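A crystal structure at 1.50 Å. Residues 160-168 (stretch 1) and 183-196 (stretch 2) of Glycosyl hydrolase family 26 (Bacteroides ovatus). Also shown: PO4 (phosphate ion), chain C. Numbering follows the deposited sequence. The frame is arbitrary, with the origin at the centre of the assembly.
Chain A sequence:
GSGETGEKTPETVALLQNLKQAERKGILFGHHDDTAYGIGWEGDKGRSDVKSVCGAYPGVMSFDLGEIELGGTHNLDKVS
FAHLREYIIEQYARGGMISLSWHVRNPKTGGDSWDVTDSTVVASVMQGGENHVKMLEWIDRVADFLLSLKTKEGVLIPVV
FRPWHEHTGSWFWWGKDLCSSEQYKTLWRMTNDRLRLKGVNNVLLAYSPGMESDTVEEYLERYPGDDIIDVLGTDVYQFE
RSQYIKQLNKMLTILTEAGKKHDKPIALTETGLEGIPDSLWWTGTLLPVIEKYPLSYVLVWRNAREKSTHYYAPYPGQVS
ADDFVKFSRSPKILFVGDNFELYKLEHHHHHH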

# COMPACT_ATOMS: atom_id res chain seq x y z
N VAL A 160 3.63 5.63 3.72
CA VAL A 160 4.19 4.89 2.58
C VAL A 160 3.26 5.12 1.40
O VAL A 160 2.14 4.62 1.39
CB VAL A 160 4.35 3.40 2.86
CG1 VAL A 160 4.86 2.64 1.59
CG2 VAL A 160 5.29 3.20 4.06
N PHE A 161 3.71 5.88 0.41
CA PHE A 161 2.86 6.24 -0.73
C PHE A 161 3.21 5.28 -1.88
O PHE A 161 4.41 5.05 -2.18
CB PHE A 161 3.12 7.68 -1.11
CG PHE A 161 2.31 8.19 -2.28
CD1 PHE A 161 0.94 7.98 -2.36
CD2 PHE A 161 2.94 8.95 -3.28
CE1 PHE A 161 0.19 8.46 -3.46
CE2 PHE A 161 2.18 9.48 -4.36
CZ PHE A 161 0.81 9.24 -4.44
N ARG A 162 2.19 4.67 -2.47
CA ARG A 162 2.37 3.55 -3.41
C ARG A 162 1.61 3.82 -4.69
O ARG A 162 0.61 3.12 -4.98
CB ARG A 162 1.86 2.25 -2.71
CG ARG A 162 2.16 0.99 -3.44
CD ARG A 162 1.74 -0.21 -2.60
NE ARG A 162 0.30 -0.24 -2.36
CZ ARG A 162 -0.57 -0.95 -3.12
NH1 ARG A 162 -0.16 -1.58 -4.23
NH2 ARG A 162 -1.88 -0.95 -2.81
N PRO A 163 2.03 4.81 -5.47
CA PRO A 163 1.31 5.14 -6.70
C PRO A 163 1.75 4.17 -7.83
O PRO A 163 2.73 3.44 -7.66
CB PRO A 163 1.80 6.57 -7.01
CG PRO A 163 3.25 6.52 -6.52
CD PRO A 163 3.12 5.76 -5.20
N TRP A 164 1.05 4.20 -8.95
CA TRP A 164 1.53 3.52 -10.18
C TRP A 164 1.74 2.03 -9.95
O TRP A 164 2.69 1.41 -10.45
CB TRP A 164 2.85 4.14 -10.69
CG TRP A 164 2.85 5.67 -10.70
CD1 TRP A 164 3.75 6.50 -10.07
CD2 TRP A 164 1.87 6.52 -11.32
NE1 TRP A 164 3.39 7.81 -10.27
CE2 TRP A 164 2.25 7.86 -11.02
CE3 TRP A 164 0.69 6.29 -12.07
CZ2 TRP A 164 1.53 8.96 -11.49
CZ3 TRP A 164 -0.03 7.39 -12.52
CH2 TRP A 164 0.38 8.70 -12.21
N HIS A 165 0.83 1.44 -9.19
CA HIS A 165 0.98 0.04 -8.80
C HIS A 165 0.57 -0.95 -9.91
O HIS A 165 -0.09 -0.60 -10.89
CB HIS A 165 0.19 -0.19 -7.49
CG HIS A 165 -1.29 -0.08 -7.63
ND1 HIS A 165 -1.93 1.07 -8.04
CD2 HIS A 165 -2.27 -0.97 -7.29
CE1 HIS A 165 -3.24 0.86 -8.00
NE2 HIS A 165 -3.47 -0.36 -7.53
N GLU A 166 0.98 -2.19 -9.74
CA GLU A 166 0.52 -3.28 -10.62
C GLU A 166 0.89 -2.95 -12.03
O GLU A 166 0.15 -3.23 -13.00
CB GLU A 166 -0.99 -3.56 -10.45
CG GLU A 166 -1.21 -4.18 -9.08
CD GLU A 166 -2.62 -4.36 -8.63
OE1 GLU A 166 -3.52 -4.28 -9.46
OE2 GLU A 166 -2.83 -4.62 -7.40
N HIS A 167 2.11 -2.42 -12.20
CA HIS A 167 2.46 -1.88 -13.51
C HIS A 167 2.91 -2.92 -14.51
O HIS A 167 3.11 -2.59 -15.71
CB HIS A 167 3.55 -0.82 -13.36
CG HIS A 167 4.85 -1.39 -12.96
ND1 HIS A 167 5.18 -1.64 -11.63
CD2 HIS A 167 5.91 -1.79 -13.71
CE1 HIS A 167 6.39 -2.17 -11.60
NE2 HIS A 167 6.84 -2.29 -12.84
N THR A 168 3.07 -4.16 -14.07
CA THR A 168 3.39 -5.21 -15.05
C THR A 168 2.14 -5.85 -15.64
O THR A 168 2.24 -6.71 -16.55
CB THR A 168 4.32 -6.27 -14.42
OG1 THR A 168 3.78 -6.75 -13.20
CG2 THR A 168 5.69 -5.64 -14.10
P PO4 C . 3.28 6.14 -27.43
O1 PO4 C . 3.66 4.70 -27.57
O2 PO4 C . 4.43 6.89 -26.86
O3 PO4 C . 3.00 6.71 -28.86
O4 PO4 C . 2.04 6.14 -26.59
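Stretch 2, residues 183-196: QYKTLWRMTNDRLR

How does stretch 2 lie on stretch 1? It is helical throughout and runs antiparallel in register: Tyr 184 sits near His 167, Trp 188 near Trp 164, and Leu 195 reaches back to Phe 161 on the strand. The Trp 164 and Trp 188 CA atoms are 7.9 Å apart.

What fixes the Trp 164 side chain? Its backbone is left-handed (phi 59°, psi 39°), and chi1 is m (-46°), with the indole directed at the helix. Trp 164 NE1 donates to Thr 191 OG1 at 2.9 Å; Thr 191, chi1 m, turns OG1 back to donate to Leu 187 O at 2.8 Å, so one hydroxyl serves both bonds. Leu 187 CD1 covers one face, 4.1 Å from the centroid of the Trp 164 six-membered ring, while the indole edge meets the face of Trp 188, planes at 74°.

Why do Tyr 184 and Trp 188 reach the loop although their CA-to-CB bonds point sideways? Chi1 t in Tyr 184 and m in Trp 188 bring the ring ends closer. Tyr 184 OH donates to Trp 164 O at 2.7 Å and accepts from Trp 188 NE1 at 2.9 Å. The Tyr 184 ring also stacks, offset, on His 167, whose chi1 is p; Pro 163 CG packs 3.6 Å from Trp 188 CH2.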

# COMPACT_ATOMS: atom_id res chain seq x y z
N GLN A 183 9.04 5.74 -20.31
CA GLN A 183 7.89 6.57 -19.99
C GLN A 183 7.38 6.31 -18.56
O GLN A 183 7.08 7.23 -17.79
CB GLN A 183 6.76 6.33 -20.99
CG GLN A 183 7.06 7.00 -22.34
CD GLN A 183 6.07 6.59 -23.43
OE1 GLN A 183 5.49 5.49 -23.40
NE2 GLN A 183 5.87 7.48 -24.37
N TYR A 184 7.25 5.01 -18.22
CA TYR A 184 6.79 4.65 -16.88
C TYR A 184 7.76 5.20 -15.80
O TYR A 184 7.32 5.73 -14.75
CB TYR A 184 6.66 3.12 -16.78
CG TYR A 184 6.21 2.70 -15.41
CD1 TYR A 184 4.85 2.73 -15.02
CD2 TYR A 184 7.16 2.29 -14.46
CE1 TYR A 184 4.45 2.36 -13.70
CE2 TYR A 184 6.77 1.94 -13.17
CZ TYR A 184 5.41 1.95 -12.83
OH TYR A 184 5.10 1.61 -11.54
N LYS A 185 9.07 5.02 -16.02
CA LYS A 185 10.03 5.55 -15.04
C LYS A 185 9.89 7.04 -14.93
O LYS A 185 10.09 7.58 -13.86
CB LYS A 185 11.48 5.19 -15.40
CG LYS A 185 11.76 3.69 -15.30
CD LYS A 185 13.15 3.36 -15.78
CE LYS A 185 13.29 1.88 -15.88
NZ LYS A 185 14.67 1.55 -16.49
N THR A 186 9.56 7.73 -16.04
CA THR A 186 9.37 9.18 -15.99
C THR A 186 8.17 9.56 -15.12
O THR A 186 8.23 10.59 -14.43
CB THR A 186 9.21 9.76 -17.39
OG1 THR A 186 10.38 9.41 -18.13
CG2 THR A 186 9.07 11.29 -17.36
N LEU A 187 7.11 8.74 -15.11
CA LEU A 187 6.00 9.01 -14.18
C LEU A 187 6.50 9.09 -12.76
O LEU A 187 6.13 9.97 -12.00
CB LEU A 187 4.93 7.93 -14.19
CG LEU A 187 3.95 7.95 -15.35
CD1 LEU A 187 3.03 6.75 -15.24
CD2 LEU A 187 3.20 9.27 -15.36
N TRP A 188 7.32 8.13 -12.39
CA TRP A 188 7.90 8.11 -11.08
C TRP A 188 8.79 9.30 -10.83
O TRP A 188 8.70 9.91 -9.75
CB TRP A 188 8.70 6.85 -10.88
CG TRP A 188 7.86 5.66 -10.43
CD1 TRP A 188 7.44 4.60 -11.18
CD2 TRP A 188 7.36 5.44 -9.11
NE1 TRP A 188 6.72 3.72 -10.41
CE2 TRP A 188 6.68 4.20 -9.12
CE3 TRP A 188 7.44 6.16 -7.90
CZ2 TRP A 188 6.06 3.67 -7.99
CZ3 TRP A 188 6.83 5.61 -6.75
CH2 TRP A 188 6.16 4.38 -6.80
N ARG A 189 9.63 9.67 -11.79
CA ARG A 189 10.47 10.83 -11.59
C ARG A 189 9.67 12.12 -11.44
O ARG A 189 9.98 12.95 -10.56
CB ARG A 189 11.46 10.93 -12.73
CG ARG A 189 12.53 9.83 -12.63
CD ARG A 189 13.80 10.19 -13.37
NE ARG A 189 13.48 10.49 -14.75
CZ ARG A 189 13.42 9.59 -15.75
NH1 ARG A 189 13.10 10.05 -16.95
NH2 ARG A 189 13.72 8.29 -15.56
N MET A 190 8.63 12.30 -12.26
CA MET A 190 7.73 13.47 -12.09
C MET A 190 7.08 13.49 -10.73
O MET A 190 6.97 14.52 -10.08
CB MET A 190 6.61 13.47 -13.15
CG MET A 190 7.07 13.79 -14.52
SD MET A 190 5.86 13.29 -15.78
CE MET A 190 4.40 14.19 -15.28
N THR A 191 6.62 12.32 -10.28
CA THR A 191 5.99 12.26 -8.95
C THR A 191 6.97 12.64 -7.86
O THR A 191 6.68 13.48 -7.00
CB THR A 191 5.47 10.85 -8.71
OG1 THR A 191 4.55 10.47 -9.76
CG2 THR A 191 4.78 10.70 -7.32
N ASN A 192 8.15 12.03 -7.90
CA ASN A 192 9.15 12.33 -6.87
C ASN A 192 9.55 13.78 -6.93
O ASN A 192 9.69 14.44 -5.90
CB ASN A 192 10.34 11.42 -7.04
CG ASN A 192 11.40 11.66 -6.02
OD1 ASN A 192 11.18 11.45 -4.82
ND2 ASN A 192 12.58 12.07 -6.48
N ASP A 193 9.70 14.32 -8.15
CA ASP A 193 10.14 15.72 -8.26
C ASP A 193 9.13 16.68 -7.64
O ASP A 193 9.49 17.64 -6.94
CB ASP A 193 10.37 16.10 -9.73
CG ASP A 193 11.61 15.42 -10.32
OD1 ASP A 193 12.43 14.85 -9.55
OD2 ASP A 193 11.74 15.45 -11.57
N ARG A 194 7.86 16.44 -7.92
CA ARG A 194 6.88 17.37 -7.41
C ARG A 194 6.76 17.22 -5.90
O ARG A 194 6.63 18.23 -5.15
CB ARG A 194 5.49 17.19 -8.05
CG ARG A 194 5.39 17.44 -9.50
CD ARG A 194 5.97 18.78 -9.89
NE ARG A 194 5.12 19.89 -9.48
CZ ARG A 194 5.47 21.16 -9.66
NH1 ARG A 194 6.64 21.47 -10.25
NH2 ARG A 194 4.68 22.15 -9.25
N LEU A 195 6.82 15.97 -5.40
CA LEU A 195 6.75 15.85 -3.96
C LEU A 195 7.92 16.58 -3.32
O LEU A 195 7.77 17.28 -2.30
CB LEU A 195 6.76 14.38 -3.56
CG LEU A 195 5.53 13.58 -4.01
CD1 LEU A 195 5.75 12.09 -3.67
CD2 LEU A 195 4.31 14.05 -3.27
N ARG A 196 9.09 16.42 -3.89
CA ARG A 196 10.26 17.10 -3.29
C ARG A 196 10.19 18.63 -3.34
O ARG A 196 10.55 19.31 -2.38
CB ARG A 196 11.55 16.68 -3.96
CG ARG A 196 11.96 15.27 -3.67
CD ARG A 196 13.19 14.94 -4.45
NE ARG A 196 14.35 15.65 -3.92
CZ ARG A 196 15.41 15.92 -4.64
NH1 ARG A 196 15.43 15.56 -5.93
NH2 ARG A 196 16.44 16.57 -4.09